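Local coordinates for AtGH3.15 acyl acid amido synthetase (Arabidopsis thaliana, PDB 6E1Q), which conjugates amino acids, chiefly glutamine, to the auxin precursor indole-3-butyric acid and to the herbicide 2,4-DB in an ATP-dependent ligase reaction, at residues Q196-Q201 with F223-K228; T449-L454 with I480-G485. One frame throughout, in Å; residues are numbered along the deposited sequence.

Contact 1: Q196-Q201 with F223-K228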
loop_
_atom_site.group_PDB
_atom_site.type_symbol
_atom_site.label_atom_id
_atom_site.label_comp_id
_atom_site.label_asym_id
_atom_site.label_seq_id
_atom_site.Cartn_x
_atom_site.Cartn_y
_atom_site.Cartn_z
ATOM N N GLN A 196 9.992 7.854 19.304
ATOM C CA GLN A 196 9.126 8.801 20.002
ATOM C C GLN A 196 7.776 8.922 19.318
ATOM O O GLN A 196 6.732 8.994 19.983
ATOM C CB GLN A 196 9.779 10.177 20.082
ATOM C CG GLN A 196 11.063 10.199 20.871
ATOM C CD GLN A 196 11.560 11.605 21.092
ATOM O OE1 GLN A 196 10.835 12.468 21.603
ATOM N NE2 GLN A 196 12.799 11.850 20.697
ATOM N N SER A 197 7.777 8.956 17.984
ATOM C CA SER A 197 6.521 9.163 17.276
ATOM C C SER A 197 5.594 7.957 17.439
ATOM O O SER A 197 4.400 8.122 17.726
ATOM C CB SER A 197 6.793 9.457 15.798
ATOM O OG SER A 197 7.420 8.342 15.184
ATOM N N MET A 198 6.118 6.737 17.268
ATOM C CA MET A 198 5.277 5.555 17.480
ATOM C C MET A 198 4.777 5.490 18.928
ATOM O O MET A 198 3.626 5.105 19.188
ATOM C CB MET A 198 6.055 4.287 17.125
ATOM C CG MET A 198 5.306 2.996 17.467
ATOM S SD MET A 198 3.876 2.751 16.364
ATOM C CE MET A 198 4.715 2.052 14.928
ATOM N N TYR A 199 5.628 5.881 19.880
ATOM C CA TYR A 199 5.236 5.833 21.286
ATOM C C TYR A 199 4.073 6.787 21.564
ATOM O O TYR A 199 3.076 6.406 22.188
ATOM C CB TYR A 199 6.451 6.142 22.179
ATOM C CG TYR A 199 6.182 6.000 23.680
ATOM C CD1 TYR A 199 5.583 7.026 24.397
ATOM C CD2 TYR A 199 6.511 4.827 24.365
ATOM C CE1 TYR A 199 5.331 6.901 25.769
ATOM C CE2 TYR A 199 6.261 4.691 25.730
ATOM C CZ TYR A 199 5.669 5.733 26.424
ATOM O OH TYR A 199 5.415 5.620 27.778
ATOM N N CYS A 200 4.166 8.030 21.084
ATOM C CA CYS A 200 3.119 9.003 21.399
ATOM C C CYS A 200 1.809 8.652 20.713
ATOM O O CYS A 200 0.727 8.823 21.290
ATOM C CB CYS A 200 3.566 10.407 21.000
ATOM S SG CYS A 200 4.979 10.986 21.981
ATOM N N GLN A 201 1.894 8.181 19.470
ATOM C CA GLN A 201 0.702 7.804 18.722
ATOM C C GLN A 201 -0.025 6.630 19.376
ATOM O O GLN A 201 -1.259 6.603 19.425
ATOM C CB GLN A 201 1.133 7.501 17.284
ATOM C CG GLN A 201 0.463 6.375 16.567
ATOM C CD GLN A 201 0.648 6.517 15.057
ATOM O OE1 GLN A 201 0.044 7.380 14.426
ATOM N NE2 GLN A 201 1.531 5.698 14.488
ATOM N N PHE A 223 0.593 -2.726 10.346
ATOM C CA PHE A 223 0.084 -3.057 11.671
ATOM C C PHE A 223 1.049 -3.926 12.463
ATOM O O PHE A 223 1.107 -3.814 13.694
ATOM C CB PHE A 223 -1.264 -3.756 11.549
ATOM C CG PHE A 223 -2.373 -2.830 11.194
ATOM C CD1 PHE A 223 -2.900 -1.981 12.146
ATOM C CD2 PHE A 223 -2.862 -2.772 9.899
ATOM C CE1 PHE A 223 -3.908 -1.114 11.829
ATOM C CE2 PHE A 223 -3.895 -1.899 9.568
ATOM C CZ PHE A 223 -4.412 -1.066 10.532
ATOM N N LEU A 224 1.833 -4.766 11.784
ATOM C CA LEU A 224 2.765 -5.643 12.487
ATOM C C LEU A 224 3.850 -4.849 13.192
ATOM O O LEU A 224 4.311 -5.236 14.269
ATOM C CB LEU A 224 3.397 -6.633 11.512
ATOM C CG LEU A 224 2.388 -7.234 10.554
ATOM C CD1 LEU A 224 3.085 -8.149 9.539
ATOM C CD2 LEU A 224 1.319 -7.957 11.345
ATOM N N LYS A 225 4.296 -3.753 12.577
ATOM C CA LYS A 225 5.262 -2.874 13.218
ATOM C C LYS A 225 4.657 -2.195 14.451
ATOM O O LYS A 225 5.323 -2.053 15.476
ATOM C CB LYS A 225 5.755 -1.859 12.185
ATOM C CG LYS A 225 6.851 -0.950 12.641
ATOM C CD LYS A 225 8.143 -1.699 12.837
ATOM C CE LYS A 225 9.268 -0.770 13.244
ATOM N NZ LYS A 225 10.539 -1.515 13.524
ATOM N N VAL A 226 3.382 -1.818 14.385
ATOM C CA VAL A 226 2.701 -1.256 15.545
ATOM C C VAL A 226 2.607 -2.289 16.664
ATOM O O VAL A 226 2.875 -1.993 17.833
ATOM C CB VAL A 226 1.306 -0.743 15.135
ATOM C CG1 VAL A 226 0.521 -0.336 16.357
ATOM C CG2 VAL A 226 1.438 0.471 14.195
ATOM N N ILE A 227 2.243 -3.519 16.318
ATOM C CA ILE A 227 2.080 -4.563 17.324
ATOM C C ILE A 227 3.424 -4.917 17.952
ATOM O O ILE A 227 3.525 -5.132 19.168
ATOM C CB ILE A 227 1.408 -5.787 16.677
ATOM C CG1 ILE A 227 -0.028 -5.441 16.298
ATOM C CG2 ILE A 227 1.492 -7.010 17.602
ATOM C CD1 ILE A 227 -0.772 -6.550 15.630
ATOM N N LYS A 228 4.478 -4.978 17.135
ATOM C CA LYS A 228 5.805 -5.232 17.674
ATOM C C LYS A 228 6.195 -4.167 18.697
ATOM O O LYS A 228 6.723 -4.493 19.767
ATOM C CB LYS A 228 6.828 -5.298 16.542
ATOM C CG LYS A 228 8.169 -5.917 16.956
ATOM C CD LYS A 228 9.295 -4.878 17.049
ATOM C CE LYS A 228 10.675 -5.537 17.178
ATOM N NZ LYS A 228 11.074 -5.841 18.588
#
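Met-198 reaches from its helix to Val-226 on the facing one, and the end of its thioether does nearly all the touching. The CB of Met-198 already points toward the other helix, and with CG anti to the backbone N (chi1 173°) the chain carries straight on across the gap. It then bends twice, at chi2 and chi3, which turns the methyl into the partner's flank: Met-198 CE lies 3.7 Å from Val-226 CG2 and 3.9 Å from Val-226 CA, while Met-198 SD is 4.0 Å from the same CG2. The two side chains cross at a slant, one Val-226 branch meeting both the sulfur and the methyl. That branch, CG2, stands beside the backbone N of Val-226. Met-198 CE also passes 4.3 Å from CG of Lys-225, the residue before Val-226, so the lysine contributes the aliphatic root of its chain at the rim. The contact is wholly van der Waals. It is slender, burying 123 Å² in all, with the nearest CA atoms, those of Met-198 and Val-226, 7.5 Å apart. Helices 194-207 and 220-243 thus pack in the GH3 N-terminal domain, which belongs to the ANL clan of adenylating enzymes. Met-198 also touches Phe-229, a turn further along helix 220-243. Around the pair, the Cys-200 to Cys-255 disulfide ties helix 194-207 to helix 253-258, Phe-223 and Ile-227 lean on helix 309-316, and Lys-225 meets helix 537-547.

Contact 2: T449-L454 with I480-G485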
loop_
_atom_site.group_PDB
_atom_site.type_symbol
_atom_site.label_atom_id
_atom_site.label_comp_id
_atom_site.label_asym_id
_atom_site.label_seq_id
_atom_site.Cartn_x
_atom_site.Cartn_y
_atom_site.Cartn_z
ATOM N N THR A 449 2.738 -18.461 -1.784
ATOM C CA THR A 449 1.405 -18.784 -1.270
ATOM C C THR A 449 1.105 -20.277 -1.358
ATOM O O THR A 449 0.652 -20.891 -0.381
ATOM C CB THR A 449 0.358 -17.980 -2.042
ATOM O OG1 THR A 449 0.468 -16.596 -1.678
ATOM C CG2 THR A 449 -1.071 -18.485 -1.763
ATOM N N ASN A 450 1.311 -20.874 -2.540
ATOM C CA ASN A 450 1.096 -22.313 -2.680
ATOM C C ASN A 450 1.988 -23.096 -1.736
ATOM O O ASN A 450 1.538 -24.050 -1.091
ATOM C CB ASN A 450 1.365 -22.774 -4.114
ATOM C CG ASN A 450 0.334 -22.271 -5.104
ATOM O OD1 ASN A 450 0.619 -22.148 -6.300
ATOM N ND2 ASN A 450 -0.866 -22.000 -4.624
ATOM N N ALA A 451 3.266 -22.716 -1.649
ATOM C CA ALA A 451 4.187 -23.514 -0.842
ATOM C C ALA A 451 3.926 -23.340 0.648
ATOM O O ALA A 451 4.032 -24.301 1.414
ATOM C CB ALA A 451 5.635 -23.155 -1.176
ATOM N N LYS A 452 3.601 -22.126 1.093
ATOM C CA LYS A 452 3.491 -21.938 2.543
ATOM C C LYS A 452 2.277 -22.657 3.122
ATOM O O LYS A 452 2.258 -22.968 4.320
ATOM C CB LYS A 452 3.454 -20.451 2.887
ATOM C CG LYS A 452 2.125 -19.746 2.543
ATOM C CD LYS A 452 2.171 -18.280 2.980
ATOM C CE LYS A 452 0.901 -17.536 2.626
ATOM N NZ LYS A 452 0.931 -16.124 3.142
ATOM N N LEU A 453 1.277 -22.946 2.290
ATOM C CA LEU A 453 0.134 -23.744 2.723
ATOM C C LEU A 453 0.555 -25.094 3.288
ATOM O O LEU A 453 -0.104 -25.624 4.194
ATOM C CB LEU A 453 -0.813 -23.955 1.546
ATOM C CG LEU A 453 -2.267 -24.103 1.938
ATOM C CD1 LEU A 453 -2.833 -22.709 2.234
ATOM C CD2 LEU A 453 -3.017 -24.797 0.818
ATOM N N LEU A 454 1.652 -25.664 2.786
ATOM C CA LEU A 454 2.084 -26.970 3.279
ATOM C C LEU A 454 2.482 -26.930 4.745
ATOM O O LEU A 454 2.547 -27.982 5.384
ATOM C CB LEU A 454 3.256 -27.488 2.452
ATOM C CG LEU A 454 2.886 -28.290 1.194
ATOM C CD1 LEU A 454 1.976 -27.492 0.276
ATOM C CD2 LEU A 454 4.141 -28.710 0.466
ATOM N N ILE A 480 15.174 -18.370 -1.645
ATOM C CA ILE A 480 14.050 -17.729 -0.958
ATOM C C ILE A 480 14.293 -17.759 0.550
ATOM O O ILE A 480 14.483 -18.832 1.136
ATOM C CB ILE A 480 12.710 -18.394 -1.311
ATOM C CG1 ILE A 480 12.696 -18.828 -2.774
ATOM C CG2 ILE A 480 11.557 -17.444 -1.012
ATOM C CD1 ILE A 480 12.618 -17.688 -3.763
ATOM N N TYR A 481 14.267 -16.583 1.186
ATOM C CA TYR A 481 14.408 -16.479 2.639
ATOM C C TYR A 481 13.026 -16.507 3.295
ATOM O O TYR A 481 12.178 -15.662 3.001
ATOM C CB TYR A 481 15.150 -15.198 3.037
ATOM C CG TYR A 481 16.547 -15.075 2.458
ATOM C CD1 TYR A 481 17.645 -15.636 3.103
ATOM C CD2 TYR A 481 16.765 -14.398 1.260
ATOM C CE1 TYR A 481 18.933 -15.531 2.562
ATOM C CE2 TYR A 481 18.042 -14.286 0.715
ATOM C CZ TYR A 481 19.115 -14.849 1.375
ATOM O OH TYR A 481 20.359 -14.725 0.825
ATOM N N TRP A 482 12.819 -17.443 4.214
ATOM C CA TRP A 482 11.546 -17.635 4.898
ATOM C C TRP A 482 11.738 -17.374 6.388
ATOM O O TRP A 482 12.565 -18.027 7.032
ATOM C CB TRP A 482 11.017 -19.062 4.687
ATOM C CG TRP A 482 10.184 -19.247 3.443
ATOM C CD1 TRP A 482 10.134 -18.424 2.365
ATOM C CD2 TRP A 482 9.278 -20.321 3.173
ATOM N NE1 TRP A 482 9.257 -18.919 1.430
ATOM C CE2 TRP A 482 8.713 -20.080 1.904
ATOM C CE3 TRP A 482 8.890 -21.462 3.880
ATOM C CZ2 TRP A 482 7.776 -20.931 1.328
ATOM C CZ3 TRP A 482 7.952 -22.315 3.306
ATOM C CH2 TRP A 482 7.402 -22.037 2.049
ATOM N N GLU A 483 10.975 -16.438 6.938
ATOM C CA GLU A 483 10.925 -16.271 8.388
ATOM C C GLU A 483 9.653 -16.933 8.902
ATOM O O GLU A 483 8.548 -16.526 8.532
ATOM C CB GLU A 483 10.970 -14.803 8.803
ATOM C CG GLU A 483 10.932 -14.652 10.319
ATOM C CD GLU A 483 11.148 -13.231 10.789
ATOM O OE1 GLU A 483 11.944 -12.503 10.153
ATOM O OE2 GLU A 483 10.527 -12.855 11.810
ATOM N N LEU A 484 9.813 -17.962 9.729
ATOM C CA LEU A 484 8.705 -18.766 10.224
ATOM C C LEU A 484 8.345 -18.392 11.657
ATOM O O LEU A 484 9.203 -17.979 12.437
ATOM C CB LEU A 484 9.046 -20.264 10.151
ATOM C CG LEU A 484 9.340 -20.795 8.741
ATOM C CD1 LEU A 484 9.684 -22.294 8.728
ATOM C CD2 LEU A 484 8.184 -20.487 7.790
ATOM N N GLY A 485 7.053 -18.565 12.002
ATOM C CA GLY A 485 6.596 -18.439 13.373
ATOM C C GLY A 485 5.520 -19.465 13.699
ATOM O O GLY A 485 5.065 -20.221 12.828
#
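The indole of Trp-482 presents the rim of its six-membered ring to helix 441-452: Ala-451 CB sits at that edge, in the ring plane, 3.8 Å from CH2 and 4.0 Å from CZ2 of Trp-482. The backbone N of Lys-452 approaches the same corner obliquely. The Trp-482 side chain also touches Leu-462 and Phe-465 of strand 461-470, Met-500 of helix 497-510, Ile-530 of strand 529-533 and Leu-455. The arrangement is helix-on-sheet packing in the GH3 C-terminal domain, where helix 441-452 lies against a four-stranded mixed sheet in which strand 477-485 is an inner strand. A long aromatic side chain bridges the layers here, since the nearest CA atoms, of Lys-452 and Trp-482, are still 9.4 Å apart. With CG anti to the carbonyl carbon (chi1 -87°), the Trp-482 ring extends outward from the strand, and its far end meets the helix, Lys-452 N lying 3.9 Å from Trp-482 CH2. Ala-451 also touches Val-507, so the tryptophan edge and helix 497-510 share this alanine. Of the Lys-452 side chain, CB comes 4.3 Å from Trp-482 CH2. Its extended chain then leads away from the strand, and NZ hydrogen-bonds to OE1 of Gln-307, whose NE2 in turn bonds to OG1 of Thr-449.

Contact 1 and contact 2 belong to different parts of the enzyme, the GH3 N-terminal and C-terminal family regions, and follow one another along the chain. Their centres are 26 Å apart and their nearest atoms about 9 Å, with no direct touch. Both are small apolar contacts in which one long side chain spans the gap, between two helices in contact 1 and between helix and sheet in contact 2. The side chain of Val-226 in contact 1 is about 10 Å from a bound (2,4-dichlorophenoxy)acetic acid, yet neither contact includes a ligand-binding residue. Helix 537-547 meets both: Lys-225 of contact 1 touches it, and Glu-483 OE1 in contact 2 hydrogen-bonds to its Phe-538 N.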